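Local coordinates for serine proteinase inhibitor 1 (PDB 6BJ5), which inhibits serine endopeptidases as a poxviral serpin of myxoma virus and is important in the virulence of that virus, at residues N32-P37 and V253-D258; V293-K298 and S310-T315. One frame throughout, in Å; residues are numbered along the deposited sequence.

The two contacts lie about 9 Å apart, centre to centre, and both reach the large mixed beta sheet of the serpin fold. Residues 253-258 and 293-298 belong to neighbouring antiparallel strands, joined by backbone hydrogen bonds such as that between Leu257 and Gln295. Contact 1 brings the short strand 33-35, near the N-terminus, against one face of this sheet; contact 2 pairs strands within it. Along the chain contact 1 closes before contact 2 opens. Strand 305-314 lies between strands 142-153 and 293-302, and the chain ends at Thr315: this is consistent with a cleaved serpin whose reactive-centre loop has been inserted into the sheet.

Contact 1. Residues N32-P37 and V253-D258; sequences NVVFSP and VESVLD
Asn32 opens the contact by laying its CB against CG2 of Val253, 3.8 Å away, while its carbonyl O rests near Val253 CG1; the two side chains cross at about a right angle. At Val33 the side chain starts away from strand 253-258, yet CG1 still brushes Leu257 CD2 at 4.2 Å.

Val34 also turns its side chain toward the second strand, and its two methyls divide the work. CG1, anti to the carbonyl carbon (chi1 -60°), meets Val253 CG1 at 3.5 Å, and CG2 packs on CB and OG of Ser255. Its backbone supplies the one hydrogen bond across the contact: Val34 N to Ser255 OG, 3.1 Å with a nearly straight 162° at the hydrogen. A serine side chain, not a main-chain carbonyl, thus receives this amide, as the strands run at 71° to each other and form no common sheet here. The same OG sits 3.4 Å from Val33 CA. Farther along, Leu257 CD1 reaches both Val34 O, at 3.6 Å, and the ring of Phe35, where it approaches CD1 obliquely at 3.8 Å. The Phe35 ring also has Pro37 N over one face, offset toward the rim. Ser36 then caps the following helix, its OG taking the amide of Gly39.

Helix 23-26 packs on Val33, Phe35 and Leu257, and strand 293-302 carries Ile299 under Val34. Residues 33-35 pair antiparallel with a strand of a second chain, so the pairing continues across the interface between the chains.

Contact 2. Residues V293-K298 and S310-T315; sequences VLQTSK and SDTAIT
Leu294 and Ala313 form a hydrogen-bonded antiparallel pair: Leu294 N donates to Ala313 O at 2.8 Å, and Ala313 N returns a bond to Leu294 O at 2.6 Å. Two residues on, Thr296 and Asp311 exchange the same two bonds, each 3.0 Å. Between these pairs the alpha carbons come closer and add CA-H...O contacts, as from Gln295 CA to Asp311 O, 3.3 Å.

The side-chain bonds lie on the face shared by Gln295, Ser297, Ser310 and Thr312. With CG anti to its backbone N (chi1 -156°) and the chain extended beyond, Gln295 crosses obliquely over Thr312. Its NE2 donates to Thr312 OG1 at 2.8 Å, with the hydroxyl only 12° out of the amide plane, and also bonds Ser36 O, so two partners fix the rotation of the amide. Ser310 OG lies against Gln295 CD and hydrogen-bonds Ser297 OG at 2.8 Å; either hydroxyl may be the donor.

At one end of this face the packing is apolar: Val293 and Ile314 lie side by side, CG1 to CG1 at 3.9 Å, pointing the same way. Thr312 and Ile314 also rest on Ala43 of helix 37-49. On the reverse face Asp311 turns to strand 142-153, where OD1 bonds Ser147 OG and makes a salt bridge with Arg149.

Ser310 and Thr312 thus sit on a buried face with Ser297 and Gln295 as hydrogen-bond partners. In strand 305-314, probably the inserted reactive-centre loop, this chemistry would be consistent with a segment that leaves solvent and settles between existing strands.

Contact 1. Residues N32-P37 and V253-D258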
loop_
_atom_site.group_PDB
_atom_site.type_symbol
_atom_site.label_atom_id
_atom_site.label_comp_id
_atom_site.label_asym_id
_atom_site.label_seq_id
_atom_site.Cartn_x
_atom_site.Cartn_y
_atom_site.Cartn_z
ATOM N N ASN A 32 -7.231 7.694 9.973
ATOM C CA ASN A 32 -7.153 7.483 8.539
ATOM C C ASN A 32 -5.882 6.678 8.260
ATOM O O ASN A 32 -4.782 7.070 8.674
ATOM C CB ASN A 32 -7.117 8.815 7.805
ATOM C CG ASN A 32 -8.400 9.628 7.951
ATOM O OD1 ASN A 32 -8.366 10.835 7.821
ATOM N ND2 ASN A 32 -9.509 8.983 8.247
ATOM N N VAL A 33 -6.028 5.543 7.594
ATOM C CA VAL A 33 -4.897 4.674 7.313
ATOM C C VAL A 33 -4.830 4.436 5.815
ATOM O O VAL A 33 -5.858 4.177 5.179
ATOM C CB VAL A 33 -5.018 3.340 8.064
ATOM C CG1 VAL A 33 -3.826 2.441 7.752
ATOM C CG2 VAL A 33 -5.159 3.588 9.550
ATOM N N VAL A 34 -3.628 4.534 5.258
ATOM C CA VAL A 34 -3.358 4.211 3.865
ATOM C C VAL A 34 -2.269 3.146 3.819
ATOM O O VAL A 34 -1.392 3.069 4.687
ATOM C CB VAL A 34 -2.962 5.461 3.056
ATOM C CG1 VAL A 34 -4.090 6.472 3.098
ATOM C CG2 VAL A 34 -1.699 6.068 3.618
ATOM N N PHE A 35 -2.320 2.316 2.791
ATOM C CA PHE A 35 -1.518 1.105 2.792
ATOM C C PHE A 35 -1.236 0.698 1.349
ATOM O O PHE A 35 -1.992 1.036 0.432
ATOM C CB PHE A 35 -2.280 0.009 3.547
ATOM C CG PHE A 35 -1.612 -1.312 3.573
ATOM C CD1 PHE A 35 -0.350 -1.470 4.109
ATOM C CD2 PHE A 35 -2.252 -2.413 3.022
ATOM C CE1 PHE A 35 0.256 -2.725 4.140
ATOM C CE2 PHE A 35 -1.671 -3.632 3.032
ATOM C CZ PHE A 35 -0.396 -3.796 3.602
ATOM N N SER A 36 -0.126 0.002 1.136
ATOM C CA SER A 36 0.140 -0.533 -0.190
ATOM C C SER A 36 0.317 -2.029 -0.088
ATOM O O SER A 36 1.405 -2.493 0.293
ATOM C CB SER A 36 1.370 0.081 -0.826
ATOM O OG SER A 36 1.603 -0.583 -2.065
ATOM N N PRO A 37 -0.721 -2.819 -0.387
ATOM C CA PRO A 37 -0.522 -4.272 -0.508
ATOM C C PRO A 37 0.497 -4.654 -1.572
ATOM O O PRO A 37 1.263 -5.596 -1.365
ATOM C CB PRO A 37 -1.932 -4.783 -0.827
ATOM C CG PRO A 37 -2.677 -3.596 -1.295
ATOM C CD PRO A 37 -2.131 -2.446 -0.557
ATOM N N VAL A 253 -3.435 11.759 3.195
ATOM C CA VAL A 253 -3.166 10.914 4.355
ATOM C C VAL A 253 -1.765 10.330 4.242
ATOM O O VAL A 253 -1.340 9.894 3.162
ATOM C CB VAL A 253 -4.213 9.787 4.502
ATOM C CG1 VAL A 253 -3.854 8.865 5.650
ATOM C CG2 VAL A 253 -5.569 10.387 4.744
ATOM N N GLU A 254 -1.044 10.343 5.360
ATOM C CA GLU A 254 0.241 9.680 5.473
ATOM C C GLU A 254 0.194 8.746 6.672
ATOM O O GLU A 254 -0.291 9.116 7.748
ATOM C CB GLU A 254 1.402 10.676 5.633
ATOM C CG GLU A 254 2.785 10.001 5.635
ATOM C CD GLU A 254 3.944 10.976 5.792
ATOM O OE1 GLU A 254 4.405 11.517 4.765
ATOM O OE2 GLU A 254 4.406 11.192 6.937
ATOM N N SER A 255 0.710 7.538 6.474
ATOM C CA SER A 255 0.642 6.464 7.456
ATOM C C SER A 255 2.012 5.823 7.550
ATOM O O SER A 255 2.620 5.514 6.521
ATOM C CB SER A 255 -0.413 5.418 7.072
ATOM O OG SER A 255 -1.724 5.905 7.270
ATOM N N VAL A 256 2.494 5.625 8.776
ATOM C CA VAL A 256 3.750 4.925 9.033
ATOM C C VAL A 256 3.408 3.680 9.831
ATOM O O VAL A 256 3.072 3.773 11.019
ATOM C CB VAL A 256 4.744 5.798 9.791
ATOM C CG1 VAL A 256 5.952 4.970 10.171
ATOM C CG2 VAL A 256 5.133 6.998 8.929
ATOM N N LEU A 257 3.539 2.516 9.199
ATOM C CA LEU A 257 2.979 1.270 9.708
ATOM C C LEU A 257 4.090 0.291 10.023
ATOM O O LEU A 257 5.048 0.159 9.253
ATOM C CB LEU A 257 2.036 0.630 8.689
ATOM C CG LEU A 257 0.885 1.498 8.171
ATOM C CD1 LEU A 257 0.072 0.779 7.111
ATOM C CD2 LEU A 257 0.008 1.955 9.319
ATOM N N ASP A 258 3.955 -0.379 11.169
ATOM C CA ASP A 258 4.831 -1.476 11.564
ATOM C C ASP A 258 4.105 -2.783 11.293
ATOM O O ASP A 258 3.097 -3.083 11.945
ATOM C CB ASP A 258 5.211 -1.388 13.038
ATOM C CG ASP A 258 6.254 -2.415 13.435
ATOM O OD1 ASP A 258 6.427 -3.428 12.720
ATOM O OD2 ASP A 258 6.883 -2.215 14.494
#

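Contact 2. Residues V293-K298 and S310-T315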
loop_
_atom_site.group_PDB
_atom_site.type_symbol
_atom_site.label_atom_id
_atom_site.label_comp_id
_atom_site.label_asym_id
_atom_site.label_seq_id
_atom_site.Cartn_x
_atom_site.Cartn_y
_atom_site.Cartn_z
ATOM N N VAL A 293 9.671 -4.765 9.703
ATOM C CA VAL A 293 9.078 -4.478 8.406
ATOM C C VAL A 293 8.247 -3.221 8.582
ATOM O O VAL A 293 7.265 -3.215 9.340
ATOM C CB VAL A 293 8.212 -5.622 7.866
ATOM C CG1 VAL A 293 7.702 -5.247 6.462
ATOM C CG2 VAL A 293 8.996 -6.925 7.824
ATOM N N LEU A 294 8.663 -2.147 7.915
ATOM C CA LEU A 294 8.007 -0.854 8.019
ATOM C C LEU A 294 7.596 -0.355 6.648
ATOM O O LEU A 294 8.331 -0.522 5.659
ATOM C CB LEU A 294 8.911 0.173 8.693
ATOM C CG LEU A 294 9.365 -0.234 10.092
ATOM C CD1 LEU A 294 10.220 0.865 10.713
ATOM C CD2 LEU A 294 8.172 -0.589 10.975
ATOM N N GLN A 295 6.400 0.225 6.598
ATOM C CA GLN A 295 5.869 0.845 5.393
ATOM C C GLN A 295 5.387 2.257 5.708
ATOM O O GLN A 295 4.578 2.466 6.622
ATOM C CB GLN A 295 4.724 0.011 4.802
ATOM C CG GLN A 295 4.512 0.251 3.327
ATOM C CD GLN A 295 3.254 -0.388 2.794
ATOM O OE1 GLN A 295 2.136 0.093 3.019
ATOM N NE2 GLN A 295 3.429 -1.513 2.108
ATOM N N THR A 296 5.866 3.225 4.947
ATOM C CA THR A 296 5.308 4.561 5.002
ATOM C C THR A 296 4.652 4.839 3.657
ATOM O O THR A 296 5.267 4.647 2.595
ATOM C CB THR A 296 6.366 5.609 5.338
ATOM O OG1 THR A 296 7.285 5.710 4.256
ATOM C CG2 THR A 296 7.133 5.215 6.566
ATOM N N SER A 297 3.394 5.247 3.711
ATOM C CA SER A 297 2.595 5.489 2.524
ATOM C C SER A 297 1.964 6.869 2.620
ATOM O O SER A 297 1.761 7.410 3.709
ATOM C CB SER A 297 1.495 4.425 2.345
ATOM O OG SER A 297 2.037 3.115 2.280
ATOM N N LYS A 298 1.696 7.456 1.466
ATOM C CA LYS A 298 0.991 8.720 1.424
ATOM C C LYS A 298 0.092 8.658 0.203
ATOM O O LYS A 298 0.519 8.159 -0.850
ATOM C CB LYS A 298 1.970 9.905 1.371
ATOM C CG LYS A 298 1.306 11.277 1.577
ATOM C CD LYS A 298 2.291 12.388 1.301
ATOM C CE LYS A 298 1.653 13.764 1.339
ATOM N NZ LYS A 298 2.617 14.786 0.804
ATOM N N SER A 310 4.371 4.780 -1.778
ATOM C CA SER A 310 4.600 3.845 -0.687
ATOM C C SER A 310 6.003 3.254 -0.762
ATOM O O SER A 310 6.464 2.842 -1.834
ATOM C CB SER A 310 3.560 2.732 -0.694
ATOM O OG SER A 310 3.777 1.877 0.414
ATOM N N ASP A 311 6.664 3.192 0.397
ATOM C CA ASP A 311 7.982 2.578 0.526
ATOM C C ASP A 311 7.935 1.566 1.655
ATOM O O ASP A 311 7.562 1.914 2.780
ATOM C CB ASP A 311 9.051 3.631 0.793
ATOM C CG ASP A 311 9.161 4.624 -0.332
ATOM O OD1 ASP A 311 9.331 4.180 -1.490
ATOM O OD2 ASP A 311 9.035 5.839 -0.068
ATOM N N THR A 312 8.284 0.317 1.352
ATOM C CA THR A 312 8.327 -0.757 2.339
ATOM C C THR A 312 9.774 -1.115 2.622
ATOM O O THR A 312 10.548 -1.357 1.689
ATOM C CB THR A 312 7.555 -1.986 1.851
ATOM O OG1 THR A 312 6.200 -1.610 1.574
ATOM C CG2 THR A 312 7.573 -3.085 2.897
ATOM N N ALA A 313 10.139 -1.118 3.899
ATOM C CA ALA A 313 11.507 -1.392 4.330
ATOM C C ALA A 313 11.552 -2.625 5.226
ATOM O O ALA A 313 10.966 -2.620 6.316
ATOM C CB ALA A 313 12.086 -0.187 5.076
ATOM N N ILE A 314 12.287 -3.651 4.798
ATOM C CA ILE A 314 12.491 -4.867 5.590
ATOM C C ILE A 314 13.882 -4.822 6.217
ATOM O O ILE A 314 14.895 -4.719 5.507
ATOM C CB ILE A 314 12.284 -6.141 4.752
ATOM C CG1 ILE A 314 10.819 -6.214 4.322
ATOM C CG2 ILE A 314 12.619 -7.382 5.607
ATOM C CD1 ILE A 314 10.464 -7.345 3.382
ATOM N N THR A 315 13.919 -5.016 7.540
ATOM C CA THR A 315 14.996 -4.629 8.470
ATOM C C THR A 315 15.762 -3.397 8.068
ATOM O O THR A 315 15.645 -2.387 8.771
ATOM C CB THR A 315 15.996 -5.770 8.689
ATOM O OG1 THR A 315 15.383 -6.752 9.527
ATOM C CG2 THR A 315 17.237 -5.277 9.369
#